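Local structure of CrmK (Actinoalloteichus sp. WH1-2216-6, 5I1V) at the interface of chains A and B. The protein is a flavoenzyme oxidase with covalently bound FAD that takes part in the recycling of a shunt product during caerulomycin biosynthesis. Residues are numbered along the deposited sequence; one frame, centred on the assembly and turned at random. Chains: chain A/B, CrmK.

Contact 1: the interface of chains A and B. Residues chain A 4, 7, 15, 38, 83; chain B 113-116, 213.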
ATOM      1  N   ARG A   4      11.258  22.245 -11.954  1.00 42.00           N
ATOM      2  CA  ARG A   4      11.939  21.230 -12.734  1.00 36.58           C
ATOM      3  C   ARG A   4      11.213  21.021 -14.096  1.00 32.63           C
ATOM      4  O   ARG A   4       9.978  21.001 -14.165  1.00 34.30           O
ATOM      5  CB  ARG A   4      11.883  19.933 -11.923  1.00 35.95           C
ATOM      6  CG  ARG A   4      12.391  18.695 -12.655  1.00 36.92           C
ATOM      7  CD  ARG A   4      12.700  17.557 -11.695  1.00 37.89           C
ATOM      8  NE  ARG A   4      13.860  16.821 -12.209  1.00 43.05           N
ATOM      9  CZ  ARG A   4      13.818  15.569 -12.635  1.00 39.59           C
ATOM     10  NH1 ARG A   4      14.903  14.981 -13.112  1.00 43.68           N
ATOM     11  NH2 ARG A   4      12.694  14.905 -12.571  1.00 41.46           N
ATOM     12  N   VAL A   7       9.860  15.534 -17.353  1.00 25.09           N
ATOM     13  CA  VAL A   7      10.703  14.395 -17.783  1.00 25.22           C
ATOM     14  C   VAL A   7      10.200  13.733 -19.047  1.00 23.49           C
ATOM     15  O   VAL A   7       9.001  13.581 -19.231  1.00 24.06           O
ATOM     16  CB  VAL A   7      10.827  13.384 -16.630  1.00 25.94           C
ATOM     17  CG1 VAL A   7      11.685  12.241 -17.080  1.00 28.38           C
ATOM     18  CG2 VAL A   7      11.481  14.083 -15.439  1.00 29.72           C
ATOM     19  N   ARG A  15      13.760   3.583 -17.175  1.00 20.74           N
ATOM     20  CA  ARG A  15      12.407   3.773 -16.663  1.00 22.51           C
ATOM     21  C   ARG A  15      11.283   3.364 -17.612  1.00 22.13           C
ATOM     22  O   ARG A  15      10.138   3.161 -17.177  1.00 22.07           O
ATOM     23  CB  ARG A  15      12.215   5.255 -16.296  1.00 22.87           C
ATOM     24  CG  ARG A  15      12.923   5.658 -15.043  1.00 21.49           C
ATOM     25  CD  ARG A  15      12.813   7.140 -14.849  1.00 21.00           C
ATOM     26  NE  ARG A  15      13.646   7.855 -15.786  1.00 21.00           N
ATOM     27  CZ  ARG A  15      13.914   9.156 -15.682  1.00 24.26           C
ATOM     28  NH1 ARG A  15      13.377   9.892 -14.708  1.00 22.60           N
ATOM     29  NH2 ARG A  15      14.697   9.733 -16.579  1.00 27.31           N
ATOM     30  N   TYR A  38       5.113  18.412 -14.284  1.00 19.72           N
ATOM     31  CA  TYR A  38       5.051  18.793 -12.889  1.00 22.24           C
ATOM     32  C   TYR A  38       4.050  19.947 -12.670  1.00 23.18           C
ATOM     33  O   TYR A  38       3.820  20.323 -11.536  1.00 24.54           O
ATOM     34  CB  TYR A  38       6.466  19.243 -12.377  1.00 23.24           C
ATOM     35  CG  TYR A  38       7.458  18.113 -12.377  1.00 24.69           C
ATOM     36  CD1 TYR A  38       7.391  17.118 -11.404  1.00 26.51           C
ATOM     37  CD2 TYR A  38       8.425  17.992 -13.381  1.00 23.74           C
ATOM     38  CE1 TYR A  38       8.264  16.052 -11.411  1.00 28.62           C
ATOM     39  CE2 TYR A  38       9.310  16.925 -13.408  1.00 24.81           C
ATOM     40  CZ  TYR A  38       9.224  15.946 -12.417  1.00 26.59           C
ATOM     41  OH  TYR A  38      10.073  14.868 -12.418  1.00 27.05           O
ATOM     42  N   SER A  83       3.625  12.401 -10.876  1.00 22.96           N
ATOM     43  CA  SER A  83       4.374  13.411 -10.138  1.00 25.77           C
ATOM     44  C   SER A  83       3.557  14.671  -9.779  1.00 25.39           C
ATOM     45  O   SER A  83       4.101  15.580  -9.207  1.00 27.01           O
ATOM     46  CB  SER A  83       5.649  13.808 -10.915  1.00 27.41           C
ATOM     47  OG  SER A  83       6.479  12.648 -11.172  1.00 29.14           O
TER
ATOM     48  N   LYS B 113      10.863   7.241 -10.355  1.00 20.50           N
ATOM     49  CA  LYS B 113      10.185   7.735 -11.560  1.00 21.88           C
ATOM     50  C   LYS B 113      10.740   9.107 -11.993  1.00 21.43           C
ATOM     51  O   LYS B 113      10.941   9.361 -13.190  1.00 21.73           O
ATOM     52  CB  LYS B 113       8.674   7.768 -11.381  1.00 23.69           C
ATOM     53  CG  LYS B 113       8.089   6.411 -11.020  1.00 27.27           C
ATOM     54  CD  LYS B 113       6.602   6.503 -10.754  1.00 31.98           C
ATOM     55  CE  LYS B 113       5.934   5.151 -10.957  1.00 36.36           C
ATOM     56  NZ  LYS B 113       4.501   5.424 -11.197  1.00 41.74           N
ATOM     57  N   ASN B 114      11.036   9.977 -11.040  1.00 20.25           N
ATOM     58  CA  ASN B 114      11.480  11.326 -11.396  1.00 21.87           C
ATOM     59  C   ASN B 114      12.946  11.439 -11.802  1.00 22.50           C
ATOM     60  O   ASN B 114      13.309  12.287 -12.618  1.00 23.48           O
ATOM     61  CB  ASN B 114      11.198  12.303 -10.260  1.00 21.52           C
ATOM     62  CG  ASN B 114       9.713  12.509 -10.075  1.00 23.83           C
ATOM     63  OD1 ASN B 114       9.095  13.132 -10.915  1.00 25.41           O
ATOM     64  ND2 ASN B 114       9.124  11.874  -9.079  1.00 23.86           N
ATOM     65  N   TYR B 115      13.778  10.595 -11.240  1.00 22.10           N
ATOM     66  CA  TYR B 115      15.224  10.703 -11.472  1.00 22.55           C
ATOM     67  C   TYR B 115      15.930   9.424 -11.899  1.00 22.31           C
ATOM     68  O   TYR B 115      17.086   9.472 -12.259  1.00 23.80           O
ATOM     69  CB  TYR B 115      15.849  11.153 -10.177  1.00 23.80           C
ATOM     70  CG  TYR B 115      15.248  12.349  -9.574  1.00 23.78           C
ATOM     71  CD1 TYR B 115      15.592  13.598 -10.024  1.00 26.20           C
ATOM     72  CD2 TYR B 115      14.334  12.250  -8.548  1.00 26.49           C
ATOM     73  CE1 TYR B 115      15.037  14.720  -9.477  1.00 27.16           C
ATOM     74  CE2 TYR B 115      13.809  13.374  -7.979  1.00 27.56           C
ATOM     75  CZ  TYR B 115      14.168  14.597  -8.454  1.00 27.69           C
ATOM     76  OH  TYR B 115      13.626  15.732  -7.895  1.00 38.08           O
ATOM     77  N   GLY B 116      15.280   8.285 -11.752  1.00 21.37           N
ATOM     78  CA  GLY B 116      15.866   6.995 -12.113  1.00 23.03           C
ATOM     79  C   GLY B 116      16.806   6.428 -11.032  1.00 23.72           C
ATOM     80  O   GLY B 116      17.578   5.522 -11.294  1.00 25.47           O
ATOM     81  N   GLU B 213      20.316  12.820 -11.204  1.00 28.49           N
ATOM     82  CA  GLU B 213      20.295  11.490 -11.755  1.00 28.22           C
ATOM     83  C   GLU B 213      21.578  10.751 -11.407  1.00 27.86           C
ATOM     84  O   GLU B 213      21.657   9.555 -11.562  1.00 28.41           O
ATOM     85  CB  GLU B 213      20.095  11.535 -13.264  1.00 31.81           C
ATOM     86  CG  GLU B 213      18.695  12.002 -13.671  1.00 35.18           C
ATOM     87  CD  GLU B 213      18.476  13.519 -13.642  1.00 39.03           C
ATOM     88  OE1 GLU B 213      19.436  14.320 -13.460  1.00 37.01           O
ATOM     89  OE2 GLU B 213      17.293  13.917 -13.810  1.00 45.37           O
TER
HETATM   90  O   HOH W   1      15.235  12.451 -15.463  1.00 29.03           O
HETATM   91  O   HOH W   2      17.665  16.693 -13.625  1.00 39.58           O

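Contact 2: the interface of chains A and B. Residues chain A 125, 321, 324-325, 327-329; chain B 331-333, 336.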
ATOM      1  N   MET A 125      -6.251   1.300  -3.058  1.00 40.79           N
ATOM      2  CA  MET A 125      -5.236   2.230  -2.574  1.00 40.93           C
ATOM      3  C   MET A 125      -4.544   3.023  -3.642  1.00 37.27           C
ATOM      4  O   MET A 125      -4.298   4.224  -3.454  1.00 35.72           O
ATOM      5  CB  MET A 125      -4.166   1.466  -1.792  1.00 47.32           C
ATOM      6  CG  MET A 125      -4.655   1.051  -0.417  1.00 49.04           C
ATOM      7  SD  MET A 125      -5.101   2.481   0.609  1.00 55.89           S
ATOM      8  CE  MET A 125      -3.440   3.203   0.742  1.00 53.99           C
ATOM      9  N   ALA A 321      -8.981   3.047   9.952  1.00 23.22           N
ATOM     10  CA  ALA A 321      -8.546   1.668  10.097  1.00 25.37           C
ATOM     11  C   ALA A 321      -9.496   0.691   9.413  1.00 25.74           C
ATOM     12  O   ALA A 321      -9.050  -0.215   8.675  1.00 26.64           O
ATOM     13  CB  ALA A 321      -8.377   1.322  11.568  1.00 25.13           C
ATOM     14  N   GLN A 324      -8.859   0.999   5.711  1.00 25.72           N
ATOM     15  CA  GLN A 324      -7.588   0.424   5.308  1.00 25.64           C
ATOM     16  C   GLN A 324      -7.641  -1.122   5.430  1.00 26.61           C
ATOM     17  O   GLN A 324      -7.003  -1.829   4.651  1.00 27.35           O
ATOM     18  CB  GLN A 324      -6.441   1.011   6.133  1.00 25.56           C
ATOM     19  CG  GLN A 324      -6.118   2.476   5.745  1.00 28.19           C
ATOM     20  CD  GLN A 324      -5.096   3.111   6.640  1.00 30.18           C
ATOM     21  OE1 GLN A 324      -4.800   2.595   7.685  1.00 33.19           O
ATOM     22  NE2 GLN A 324      -4.604   4.295   6.260  1.00 34.83           N
ATOM     23  N   LEU A 325      -8.396  -1.625   6.378  1.00 28.31           N
ATOM     24  CA  LEU A 325      -8.486  -3.101   6.572  1.00 32.42           C
ATOM     25  C   LEU A 325      -9.100  -3.750   5.336  1.00 34.59           C
ATOM     26  O   LEU A 325      -8.649  -4.813   4.891  1.00 34.91           O
ATOM     27  CB  LEU A 325      -9.327  -3.435   7.809  1.00 33.59           C
ATOM     28  CG  LEU A 325      -9.553  -4.919   8.154  1.00 35.84           C
ATOM     29  CD1 LEU A 325      -8.274  -5.626   8.571  1.00 35.76           C
ATOM     30  CD2 LEU A 325     -10.565  -5.001   9.283  1.00 38.91           C
ATOM     31  N   ALA A 327      -9.300  -2.168   2.257  1.00 35.42           N
ATOM     32  CA  ALA A 327      -8.679  -1.664   1.043  1.00 33.81           C
ATOM     33  C   ALA A 327      -7.843  -2.721   0.355  1.00 36.96           C
ATOM     34  O   ALA A 327      -7.286  -3.603   1.012  1.00 34.86           O
ATOM     35  CB  ALA A 327      -7.797  -0.484   1.338  1.00 33.66           C
ATOM     36  N   ILE A 328      -7.733  -2.586  -0.964  1.00 32.89           N
ATOM     37  CA  ILE A 328      -6.876  -3.438  -1.769  1.00 33.15           C
ATOM     38  C   ILE A 328      -5.477  -2.816  -1.913  1.00 33.00           C
ATOM     39  O   ILE A 328      -5.306  -1.640  -2.342  1.00 33.32           O
ATOM     40  CB  ILE A 328      -7.533  -3.793  -3.138  1.00 36.67           C
ATOM     41  CG1 ILE A 328      -8.586  -4.887  -2.923  1.00 41.43           C
ATOM     42  CG2 ILE A 328      -6.510  -4.318  -4.144  1.00 35.78           C
ATOM     43  CD1 ILE A 328      -9.948  -4.329  -2.650  1.00 44.71           C
ATOM     44  N   PRO A 329      -4.466  -3.582  -1.526  1.00 32.66           N
ATOM     45  CA  PRO A 329      -3.092  -3.104  -1.573  1.00 32.22           C
ATOM     46  C   PRO A 329      -2.627  -2.798  -2.974  1.00 32.48           C
ATOM     47  O   PRO A 329      -2.999  -3.486  -3.934  1.00 31.99           O
ATOM     48  CB  PRO A 329      -2.265  -4.279  -1.039  1.00 33.43           C
ATOM     49  CG  PRO A 329      -3.219  -5.261  -0.463  1.00 34.58           C
ATOM     50  CD  PRO A 329      -4.592  -4.952  -0.956  1.00 33.48           C
TER
ATOM     51  N   VAL B 331      -1.738  -1.762   3.976  1.00 29.71           N
ATOM     52  CA  VAL B 331      -3.193  -1.892   4.182  1.00 27.45           C
ATOM     53  C   VAL B 331      -3.584  -3.347   3.971  1.00 27.91           C
ATOM     54  O   VAL B 331      -2.754  -4.130   3.503  1.00 28.86           O
ATOM     55  CB  VAL B 331      -4.007  -1.021   3.219  1.00 26.82           C
ATOM     56  CG1 VAL B 331      -3.772   0.454   3.532  1.00 31.44           C
ATOM     57  CG2 VAL B 331      -3.642  -1.321   1.792  1.00 28.42           C
ATOM     58  N   GLY B 332      -4.847  -3.674   4.243  1.00 27.35           N
ATOM     59  CA  GLY B 332      -5.351  -5.041   4.149  1.00 30.43           C
ATOM     60  C   GLY B 332      -5.204  -5.794   5.475  1.00 31.57           C
ATOM     61  O   GLY B 332      -4.582  -5.287   6.420  1.00 35.88           O
ATOM     62  N   PRO B 333      -5.747  -7.016   5.551  1.00 39.60           N
ATOM     63  CA  PRO B 333      -5.716  -7.853   6.758  1.00 39.75           C
ATOM     64  C   PRO B 333      -4.338  -8.209   7.313  1.00 38.15           C
ATOM     65  O   PRO B 333      -4.239  -8.531   8.483  1.00 41.15           O
ATOM     66  CB  PRO B 333      -6.482  -9.121   6.332  1.00 44.64           C
ATOM     67  CG  PRO B 333      -6.529  -9.080   4.850  1.00 44.94           C
ATOM     68  CD  PRO B 333      -6.599  -7.622   4.510  1.00 41.88           C
ATOM     69  N   ILE B 336      -3.437  -4.230   9.118  1.00 28.48           N
ATOM     70  CA  ILE B 336      -4.295  -3.379   9.956  1.00 29.22           C
ATOM     71  C   ILE B 336      -4.957  -4.180  11.052  1.00 29.40           C
ATOM     72  O   ILE B 336      -5.529  -5.225  10.810  1.00 27.72           O
ATOM     73  CB  ILE B 336      -5.369  -2.663   9.089  1.00 29.08           C
ATOM     74  CG1 ILE B 336      -4.689  -1.895   7.946  1.00 28.36           C
ATOM     75  CG2 ILE B 336      -6.199  -1.710   9.944  1.00 29.90           C
ATOM     76  CD1 ILE B 336      -3.721  -0.812   8.408  1.00 28.66           C
TER

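Contact 1: the interface of chains A and B
A:Arg4 and B:Glu213 meet tip to tip in a salt bridge, with A:Arg4 NH1 2.7 Å from the carboxylate oxygen OE2 of B:Glu213. OE2 lies at the edge of the guanidinium, in its plane. No N-H of A:Arg4 NH1 is aimed at OE2, so the pair is a salt bridge without a hydrogen bond. Water 2 joins the same two groups.

The second terminal nitrogen, A:Arg4 NH2, donates to the backbone carbonyl O of B:Asn114 at 2.7 Å. It comes from above the carbonyl plane, 38° out of it. NH2 also donates to the hydroxyl OH of A:Tyr38 in its own chain. B:Tyr115 lies over one guanidinium face, its CE1 3.5 Å from CZ of A:Arg4. An alanine in place of A:Arg4 would probably leave B:Glu213 without its direct salt-bridge partner and the B:Asn114 carbonyl without the NH2 donor, and open a gap beside the B:Tyr115 ring.

The amide oxygen of B:Asn114 is gripped by two hydroxyls. B:Asn114 OD1 accepts from A:Tyr38 OH at 2.5 Å and from A:Ser83 OG at 2.7 Å. The turn of the amide (chi2 -71°) brings OD1 to the edge of the tyrosine ring.

A:Arg15 NH1 donates to the carbonyl O of B:Lys113 at 2.9 Å. Water 1 links this guanidinium to B:Glu213 OE2.

The B:Lys113 and B:Asn114 carbonyls belong to the C-terminal end of helix 104-115. The arginines come from the N-terminal segment of chain A, A:Arg15 at the start of helix 15-19.

Contact 2: the interface of chains A and B
B:Val331 points its side chain at A:Met125, tip to tip, and the packing there is tight. The methyl B:Val331 CG2 is 3.4 Å from A:Met125 CG. This methyl sits between the backbone N and the carbonyl carbon of its own residue, and it also touches CA of A:Pro329. The other methyl, CG1, reaches the sulfur SD of A:Met125 and the CB and CG of A:Gln324. The valine is thus held between the A:Met125 and A:Pro329 side and the end of helix 319-326.

B:Ile336 makes the second apolar cluster. Its side chain crosses that of A:Gln324 at about a right angle, with B:Ile336 CG1 3.8 Å from A:Gln324 CB. Its CD1 runs on toward the amide oxygen OE1 of the same glutamine. The CG2 branch turns instead to A:Ala321, one turn earlier in the helix. B:Ile336 CG2 lies 3.5 Å from the carbonyl O of A:Ala321, with the CB methyl a little farther. A:Leu325 packs between B:Ile336 and B:Pro333. Its CG is anti to the backbone N (chi1 179°), a turn that carries A:Leu325 CD1 to 3.8 Å from CA of B:Pro333.

The polar part is backbone to backbone. N of B:Gly332 donates to the carbonyl O of A:Gln324 at 2.9 Å, nearly straight at 162°. This bond ties the chain B loop to the C-terminal part of the helix.

B:Val331, B:Gly332, B:Pro333 and B:Ile336 all lie in this loop. Beside the hydrogen bond, the ring carbon CD of B:Pro333 rests 3.5 Å from the carbonyl O of A:Leu325.

Contact 1 and contact 2 lie about 28 Å apart, measured between the centres of their C-alpha atoms. They share no residue. Contact 1 joins the N-terminal segment and two loop residues of chain A to the end of helix 104-115 and to B:Glu213. Contact 2 joins helix 319-326 of chain A to a loop of chain B. The first is mainly polar and charged, the second mainly apolar. Each recurs with the chains exchanged, as the interface is two-fold symmetric. Such separated patches would probably set the subunits' relative orientation, if this dimer is the biological one. A:Met125 of contact 2 directly follows the FAD-linked cysteine in sequence.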